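Local structure of anopheles Plasmodium-responsive Leucine-rich repeat protein 1B (Anopheles gambiae, 4XGO) at residues G89-T94 / D113-T118; T119-L124 / P140-V145. The protein is a Plasmodium-responsive leucine-rich repeat protein of the mosquito that probably acts in partnership with the related protein LRIM1, this chain being its leucine-rich repeat domain. One frame throughout, in Å; residues are numbered along the deposited sequence. Where two conformers were deposited one is given.

Contact 1 (G89-T94 / D113-T118); sequences GIFHNT and DTFQAT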
ATOM      1  N   GLY A  89     -14.722 -12.380  23.892  1.00 24.03           N
ATOM      2  CA  GLY A  89     -13.845 -13.143  24.746  1.00 23.69           C
ATOM      3  C   GLY A  89     -12.431 -13.286  24.212  1.00 21.74           C
ATOM      4  O   GLY A  89     -11.618 -14.003  24.791  1.00 22.36           O
ATOM      5  N   ILE A  90     -12.121 -12.626  23.098  1.00 20.56           N
ATOM      6  CA  ILE A  90     -10.812 -12.800  22.465  1.00 19.91           C
ATOM      7  C   ILE A  90      -9.643 -12.532  23.435  1.00 19.27           C
ATOM      8  O   ILE A  90      -8.650 -13.271  23.419  1.00 17.91           O
ATOM      9  CB  ILE A  90     -10.691 -11.954  21.171  1.00 19.85           C
ATOM     10  CG1 ILE A  90      -9.418 -12.311  20.389  1.00 19.96           C
ATOM     11  CG2 ILE A  90     -10.749 -10.470  21.484  1.00 19.66           C
ATOM     12  CD1 ILE A  90      -9.415 -13.727  19.839  1.00 20.28           C
ATOM     13  N   PHE A  91      -9.766 -11.505  24.282  1.00 19.12           N
ATOM     14  CA  PHE A  91      -8.714 -11.172  25.257  1.00 19.41           C
ATOM     15  C   PHE A  91      -9.093 -11.452  26.713  1.00 21.35           C
ATOM     16  O   PHE A  91      -8.485 -10.913  27.646  1.00 21.79           O
ATOM     17  CB  PHE A  91      -8.274  -9.709  25.099  1.00 18.67           C
ATOM     18  CG  PHE A  91      -7.804  -9.367  23.715  1.00 17.59           C
ATOM     19  CD1 PHE A  91      -6.887 -10.180  23.051  1.00 17.67           C
ATOM     20  CD2 PHE A  91      -8.272  -8.236  23.066  1.00 17.43           C
ATOM     21  CE1 PHE A  91      -6.457  -9.878  21.767  1.00 17.03           C
ATOM     22  CE2 PHE A  91      -7.849  -7.928  21.779  1.00 16.94           C
ATOM     23  CZ  PHE A  91      -6.935  -8.750  21.132  1.00 16.88           C
ATOM     24  N   HIS A  92     -10.072 -12.323  26.929  1.00 22.55           N
ATOM     25  CA  HIS A  92     -10.530 -12.580  28.287  1.00 24.90           C
ATOM     26  C   HIS A  92      -9.451 -13.236  29.167  1.00 24.63           C
ATOM     27  O   HIS A  92      -9.431 -13.045  30.395  1.00 24.93           O
ATOM     28  CB  HIS A  92     -11.768 -13.471  28.256  1.00 27.16           C
ATOM     29  CG  HIS A  92     -12.246 -13.876  29.613  1.00 30.30           C
ATOM     30  ND1 HIS A  92     -12.821 -12.982  30.494  1.00 31.88           N
ATOM     31  CD2 HIS A  92     -12.225 -15.074  30.247  1.00 31.72           C
ATOM     32  CE1 HIS A  92     -13.150 -13.620  31.606  1.00 33.15           C
ATOM     33  NE2 HIS A  92     -12.795 -14.887  31.482  1.00 33.15           N
ATOM     34  N   ASN A  93      -8.583 -14.029  28.544  1.00 23.84           N
ATOM     35  CA  ASN A  93      -7.589 -14.788  29.266  1.00 25.03           C
ATOM     36  C   ASN A  93      -6.172 -14.282  28.999  1.00 23.18           C
ATOM     37  O   ASN A  93      -5.201 -15.027  29.205  1.00 23.53           O
ATOM     38  CB  ASN A  93      -7.711 -16.264  28.896  1.00 27.96           C
ATOM     39  CG  ASN A  93      -9.055 -16.852  29.289  1.00 31.02           C
ATOM     40  OD1 ASN A  93      -9.892 -17.142  28.431  1.00 35.43           O
ATOM     41  ND2 ASN A  93      -9.294 -16.975  30.595  1.00 32.96           N
ATOM     42  N   THR A  94      -6.055 -13.022  28.557  1.00 21.15           N
ATOM     43  CA  THR A  94      -4.750 -12.400  28.334  1.00 19.77           C
ATOM     44  C   THR A  94      -4.567 -11.117  29.162  1.00 19.25           C
ATOM     45  O   THR A  94      -4.390 -10.010  28.602  1.00 18.34           O
ATOM     46  CB  THR A  94      -4.514 -12.130  26.839  1.00 19.45           C
ATOM     47  OG1 THR A  94      -5.531 -11.259  26.320  1.00 19.30           O
ATOM     48  CG2 THR A  94      -4.522 -13.435  26.057  1.00 19.78           C
ATOM     49  N   ASP A 113     -16.674  -4.559  25.604  1.00 23.21           N
ATOM     50  CA  ASP A 113     -16.070  -5.517  26.558  1.00 23.86           C
ATOM     51  C   ASP A 113     -14.720  -6.110  26.088  1.00 21.70           C
ATOM     52  O   ASP A 113     -14.095  -6.895  26.796  1.00 20.73           O
ATOM     53  CB  ASP A 113     -17.072  -6.612  26.967  1.00 27.56           C
ATOM     54  CG  ASP A 113     -17.535  -7.496  25.806  1.00 30.56           C
ATOM     55  OD1 ASP A 113     -17.131  -7.288  24.640  1.00 32.97           O
ATOM     56  OD2 ASP A 113     -18.356  -8.410  26.079  1.00 36.57           O
ATOM     57  N   THR A 114     -14.250  -5.687  24.916  1.00 20.09           N
ATOM     58  CA  THR A 114     -13.070  -6.288  24.294  1.00 19.28           C
ATOM     59  C   THR A 114     -11.863  -6.235  25.238  1.00 19.32           C
ATOM     60  O   THR A 114     -11.133  -7.232  25.389  1.00 18.63           O
ATOM     61  CB  THR A 114     -12.746  -5.584  22.955  1.00 19.07           C
ATOM     62  OG1 THR A 114     -13.861  -5.727  22.069  1.00 19.86           O
ATOM     63  CG2 THR A 114     -11.527  -6.189  22.293  1.00 18.56           C
ATOM     64  N   PHE A 115     -11.679  -5.096  25.902  1.00 19.31           N
ATOM     65  CA  PHE A 115     -10.491  -4.859  26.728  1.00 19.85           C
ATOM     66  C   PHE A 115     -10.766  -4.849  28.237  1.00 21.92           C
ATOM     67  O   PHE A 115     -10.009  -4.252  29.010  1.00 21.75           O
ATOM     68  CB  PHE A 115      -9.817  -3.556  26.257  1.00 19.32           C
ATOM     69  CG  PHE A 115      -9.332  -3.616  24.836  1.00 18.40           C
ATOM     70  CD1 PHE A 115      -8.270  -4.445  24.482  1.00 18.40           C
ATOM     71  CD2 PHE A 115      -9.926  -2.847  23.841  1.00 18.56           C
ATOM     72  CE1 PHE A 115      -7.819  -4.511  23.179  1.00 17.72           C
ATOM     73  CE2 PHE A 115      -9.478  -2.915  22.534  1.00 17.85           C
ATOM     74  CZ  PHE A 115      -8.426  -3.747  22.201  1.00 17.92           C
ATOM     75  N   GLN A 116     -11.824  -5.540  28.664  1.00 23.33           N
ATOM     76  CA  GLN A 116     -12.181  -5.596  30.091  1.00 26.15           C
ATOM     77  C   GLN A 116     -11.093  -6.212  30.965  1.00 24.96           C
ATOM     78  O   GLN A 116     -10.806  -5.689  32.039  1.00 25.52           O
ATOM     79  CB  GLN A 116     -13.493  -6.368  30.318  1.00 29.84           C
ATOM     80  CG  GLN A 116     -13.737  -6.701  31.789  1.00 34.39           C
ATOM     81  CD  GLN A 116     -15.154  -7.157  32.083  1.00 39.22           C
ATOM     82  OE1 GLN A 116     -15.727  -7.967  31.344  1.00 43.61           O
ATOM     83  NE2 GLN A 116     -15.721  -6.657  33.181  1.00 41.37           N
ATOM     84  N   ALA A 117     -10.489  -7.303  30.499  1.00 23.60           N
ATOM     85  CA  ALA A 117      -9.520  -8.053  31.297  1.00 23.29           C
ATOM     86  C   ALA A 117      -8.112  -7.514  31.128  1.00 21.88           C
ATOM     87  O   ALA A 117      -7.239  -7.779  31.962  1.00 21.10           O
ATOM     88  CB  ALA A 117      -9.564  -9.526  30.925  1.00 23.99           C
ATOM     89  N   THR A 118      -7.888  -6.749  30.055  1.00 20.27           N
ATOM     90  CA  THR A 118      -6.559  -6.235  29.756  1.00 18.83           C
ATOM     91  C   THR A 118      -6.303  -4.919  30.467  1.00 18.40           C
ATOM     92  O   THR A 118      -6.114  -3.867  29.828  1.00 18.18           O
ATOM     93  CB  THR A 118      -6.333  -6.092  28.244  1.00 18.22           C
ATOM     94  OG1 THR A 118      -7.242  -5.127  27.687  1.00 17.72           O
ATOM     95  CG2 THR A 118      -6.522  -7.440  27.564  1.00 18.14           C
TER
HETATM   96  O   HOH W   1     -14.724  -9.667  24.258  1.00 33.23           O
HETATM   97  O   HOH W   2     -11.969  -9.682  24.843  1.00 18.02           O
HETATM   98  O   HOH W   3     -10.508  -8.427  27.863  1.00 23.95           O
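F91 and F115 lie alongside one another and point the same way, each with CG anti to its carbonyl carbon (chi1 -56° and -62°). Their planes are only 18° apart but slid past one another, so the rings barely overlap; CE2 of F91 comes 3.7 Å from CE1 of F115. The CG2 methyl of T114 flanks the pair. It rests over the centre of the F115 ring, 3.8 Å above its plane, and reaches CD2 of F91 at 3.9 Å. T114 CG2 is anti to the backbone N, leaving OG1 to turn back to the carbonyl of E111. On one face of the F91 ring, toward its rim, lies CG2 of the preceding I90, and both phenyl rings run on to M100 of strand 99-101. The two segments are equivalent turns of successive leucine-rich repeats, on the convex side of the solenoid, and these phenylalanines, one repeat apart, are consistent with the family's phenylalanine spine. No direct hydrogen bond joins the turns; water does so instead. One molecule accepts from F91 N and donates to T114 O, at 2.6 Å from that oxygen. Another also donates to T114 O, accepts from A117 N and gives a weak bond to F91 O, so T114 O is gripped by two waters. Past the rings, T94 and T118 run side by side with OG1 in the crowded position between N and carbonyl carbon. T118 OG1 thereby donates back to F115 O from above the carbonyl plane, while its CG2, anti to the carbonyl carbon, presses on T94 O at 3.5 Å.

Contact 2 (T119-L124 / P140-V145); sequences TALQNL and PSLFHV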
ATOM      1  N   THR A 119      -6.217  -4.997  31.792  1.00 18.47           N
ATOM      2  CA  THR A 119      -6.111  -3.809  32.637  1.00 18.58           C
ATOM      3  C   THR A 119      -4.699  -3.213  32.703  1.00 18.15           C
ATOM      4  O   THR A 119      -4.463  -2.241  33.438  1.00 18.49           O
ATOM      5  CB  THR A 119      -6.667  -4.089  34.060  1.00 19.60           C
ATOM      6  OG1 THR A 119      -5.992  -5.201  34.640  1.00 20.09           O
ATOM      7  CG2 THR A 119      -8.156  -4.375  33.987  1.00 20.25           C
ATOM      8  N   ALA A 120      -3.763  -3.790  31.950  1.00 17.30           N
ATOM      9  CA  ALA A 120      -2.419  -3.239  31.822  1.00 16.93           C
ATOM     10  C   ALA A 120      -2.135  -2.776  30.404  1.00 16.00           C
ATOM     11  O   ALA A 120      -0.979  -2.481  30.083  1.00 15.79           O
ATOM     12  CB  ALA A 120      -1.375  -4.273  32.208  1.00 17.18           C
ATOM     13  N   LEU A 121      -3.159  -2.734  29.556  1.00 15.52           N
ATOM     14  CA  LEU A 121      -2.953  -2.372  28.152  1.00 15.18           C
ATOM     15  C   LEU A 121      -2.537  -0.903  28.033  1.00 15.03           C
ATOM     16  O   LEU A 121      -3.303  -0.002  28.379  1.00 15.28           O
ATOM     17  CB  LEU A 121      -4.221  -2.648  27.333  1.00 15.42           C
ATOM     18  CG  LEU A 121      -4.171  -2.318  25.821  1.00 15.16           C
ATOM     19  CD1 LEU A 121      -3.144  -3.166  25.115  1.00 15.37           C
ATOM     20  CD2 LEU A 121      -5.533  -2.498  25.168  1.00 15.45           C
ATOM     21  N   GLN A 122      -1.323  -0.649  27.545  1.00 14.78           N
ATOM     22  CA  GLN A 122      -0.829   0.718  27.471  1.00 15.15           C
ATOM     23  C   GLN A 122      -0.699   1.257  26.062  1.00 14.20           C
ATOM     24  O   GLN A 122      -0.788   2.459  25.874  1.00 13.91           O
ATOM     25  CB  GLN A 122       0.544   0.838  28.134  1.00 16.15           C
ATOM     26  CG  GLN A 122       0.530   0.660  29.630  1.00 17.79           C
ATOM     27  CD  GLN A 122       1.769   1.229  30.290  1.00 19.13           C
ATOM     28  OE1 GLN A 122       2.513   2.021  29.688  1.00 20.79           O
ATOM     29  NE2 GLN A 122       2.015   0.809  31.515  1.00 20.24           N
ATOM     30  N   ASN A 123      -0.453   0.378  25.095  1.00 13.69           N
ATOM     31  CA  ASN A 123      -0.168   0.790  23.727  0.50 13.24           C
ATOM     32  C   ASN A 123      -1.125   0.079  22.781  1.00 12.73           C
ATOM     33  O   ASN A 123      -1.128  -1.141  22.707  1.00 12.12           O
ATOM     34  CB  ASN A 123       1.292   0.493  23.384  0.50 13.59           C
ATOM     35  CG  ASN A 123       2.262   1.196  24.323  0.50 14.25           C
ATOM     36  OD1 ASN A 123       2.484   2.407  24.223  0.50 15.12           O
ATOM     37  ND2 ASN A 123       2.852   0.441  25.237  0.50 14.93           N
ATOM     38  N   LEU A 124      -1.935   0.868  22.075  1.00 11.75           N
ATOM     39  CA  LEU A 124      -2.973   0.329  21.231  1.00 11.67           C
ATOM     40  C   LEU A 124      -2.891   0.993  19.852  1.00 11.13           C
ATOM     41  O   LEU A 124      -2.978   2.231  19.736  1.00 10.83           O
ATOM     42  CB  LEU A 124      -4.332   0.572  21.870  1.00 11.99           C
ATOM     43  CG  LEU A 124      -5.557   0.097  21.103  1.00 12.35           C
ATOM     44  CD1 LEU A 124      -5.503  -1.389  20.790  1.00 12.57           C
ATOM     45  CD2 LEU A 124      -6.814   0.435  21.888  1.00 13.16           C
ATOM     46  N   PRO A 140      -8.586   2.768  30.942  1.00 22.20           N
ATOM     47  CA  PRO A 140      -7.786   3.800  31.612  1.00 21.58           C
ATOM     48  C   PRO A 140      -6.273   3.558  31.694  1.00 20.36           C
ATOM     49  O   PRO A 140      -5.517   4.491  31.999  1.00 19.60           O
ATOM     50  CB  PRO A 140      -8.434   3.901  33.010  1.00 23.07           C
ATOM     51  CG  PRO A 140      -9.111   2.612  33.208  1.00 23.22           C
ATOM     52  CD  PRO A 140      -9.545   2.124  31.871  1.00 22.95           C
ATOM     53  N   SER A 141      -5.830   2.342  31.380  1.00 19.11           N
ATOM     54  CA  SER A 141      -4.418   2.017  31.356  1.00 18.53           C
ATOM     55  C   SER A 141      -3.736   2.600  30.119  1.00 16.99           C
ATOM     56  O   SER A 141      -2.511   2.642  30.056  1.00 16.28           O
ATOM     57  CB  SER A 141      -4.213   0.493  31.412  1.00 18.57           C
ATOM     58  OG  SER A 141      -4.971  -0.185  30.425  1.00 18.18           O
ATOM     59  N   LEU A 142      -4.509   3.047  29.132  1.00 16.54           N
ATOM     60  CA  LEU A 142      -3.882   3.502  27.862  1.00 15.99           C
ATOM     61  C   LEU A 142      -2.947   4.688  28.049  1.00 16.33           C
ATOM     62  O   LEU A 142      -3.251   5.632  28.769  1.00 16.45           O
ATOM     63  CB  LEU A 142      -4.937   3.831  26.797  1.00 16.00           C
ATOM     64  CG  LEU A 142      -5.690   2.636  26.226  1.00 16.22           C
ATOM     65  CD1 LEU A 142      -6.849   3.091  25.347  1.00 16.57           C
ATOM     66  CD2 LEU A 142      -4.796   1.673  25.448  1.00 16.11           C
ATOM     67  N   PHE A 143      -1.789   4.603  27.396  1.00 16.41           N
ATOM     68  CA  PHE A 143      -0.747   5.614  27.459  1.00 16.92           C
ATOM     69  C   PHE A 143      -0.503   6.193  26.057  1.00 15.35           C
ATOM     70  O   PHE A 143      -0.329   7.406  25.910  1.00 14.36           O
ATOM     71  CB  PHE A 143       0.529   4.979  28.019  1.00 19.31           C
ATOM     72  CG  PHE A 143       1.678   5.934  28.172  1.00 21.69           C
ATOM     73  CD1 PHE A 143       1.634   6.950  29.114  1.00 23.28           C
ATOM     74  CD2 PHE A 143       2.829   5.780  27.407  1.00 23.35           C
ATOM     75  CE1 PHE A 143       2.690   7.835  29.246  1.00 24.26           C
ATOM     76  CE2 PHE A 143       3.894   6.656  27.540  1.00 23.82           C
ATOM     77  CZ  PHE A 143       3.823   7.677  28.470  1.00 24.64           C
ATOM     78  N   HIS A 144      -0.425   5.315  25.049  1.00 14.72           N
ATOM     79  CA  HIS A 144      -0.179   5.729  23.654  1.00 14.28           C
ATOM     80  C   HIS A 144      -1.223   5.046  22.793  1.00 13.32           C
ATOM     81  O   HIS A 144      -1.344   3.818  22.838  1.00 12.42           O
ATOM     82  CB  HIS A 144       1.197   5.273  23.169  1.00 15.60           C
ATOM     83  CG  HIS A 144       2.316   6.170  23.560  1.00 17.25           C
ATOM     84  ND1 HIS A 144       3.561   6.074  22.982  1.00 19.55           N
ATOM     85  CD2 HIS A 144       2.386   7.195  24.440  1.00 18.33           C
ATOM     86  CE1 HIS A 144       4.356   6.990  23.507  1.00 20.14           C
ATOM     87  NE2 HIS A 144       3.664   7.680  24.398  1.00 19.40           N
ATOM     88  N   VAL A 145      -1.989   5.828  22.027  1.00 12.22           N
ATOM     89  CA  VAL A 145      -3.062   5.297  21.238  1.00 12.28           C
ATOM     90  C   VAL A 145      -3.049   5.885  19.818  1.00 11.72           C
ATOM     91  O   VAL A 145      -2.882   7.091  19.645  1.00 11.39           O
ATOM     92  CB  VAL A 145      -4.422   5.628  21.879  1.00 13.01           C
ATOM     93  CG1 VAL A 145      -5.530   5.127  20.985  1.00 13.46           C
ATOM     94  CG2 VAL A 145      -4.531   4.994  23.271  1.00 13.64           C
TER
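Two neighbouring coils of the leucine-rich repeat solenoid meet here where their short parallel strands begin, with N123 paired to H144 and L124 to V145. The backbone hydrogen bonds centre on Q122 O, which takes two donors. F143 N lies in its carbonyl plane on a lone pair, at 2.8 Å from Q122 O, whereas H144 N approaches nearly along the C=O axis with an almost straight N-H...O angle of 173°. One step on, L124 N donates to H144 O, again close to the carbonyl axis. CA-H...O contacts from N123 to H144 O and from V145 to L124 O accompany this ladder.

A side-chain hydroxyl supplies the remaining bond. S141 holds OG in the crowded position between its backbone N and carbonyl carbon (chi1 52°), and from there OG donates to L121 O over a short 2.6 Å, from above the carbonyl plane. S141 CB also lies against T119 O.

Apolar contact is made on the L124 and V145 face of the strands, toward the core. L121 and L142 run side by side, and the CD2 branch of L142 touches both L121 CG and L124 CB, 3.8 Å from the latter. L124 and V145 point to this same interior, where both also meet L136.

The polar side chains meet differently: just before the strands, the extended Q122 crosses F143 obliquely, its OE1 near F143 CB. On the strands themselves, N123 and H144 point the same way, the imidazole reaching through NE2 to a weak hydrogen bond with E162. The N123 amide stands almost upright to that ring, at 83°, with its OD1 3.3 Å from H144 CB.

How the contacts relate
From the N terminus, the chain leaves strand 75-77, turns through 89-94, forms strand 99-101 and turns again at 113-118, where contact 1 closes its loop. Residue 119 follows directly, so contact 2 opens as contact 1 ends; the chain runs through strand 123-125 and closes the second loop at 140-145, on strand 144-146. The two loops are therefore in series, neither nesting nor crossing. Contact 1 joins successive coils on the convex side, and contact 2 joins the next pair at their strands. The two meet inside the solenoid: F115 CD1 packs on L121 CD2 at 3.4 Å, and F115 CZ lies near L124 CD1.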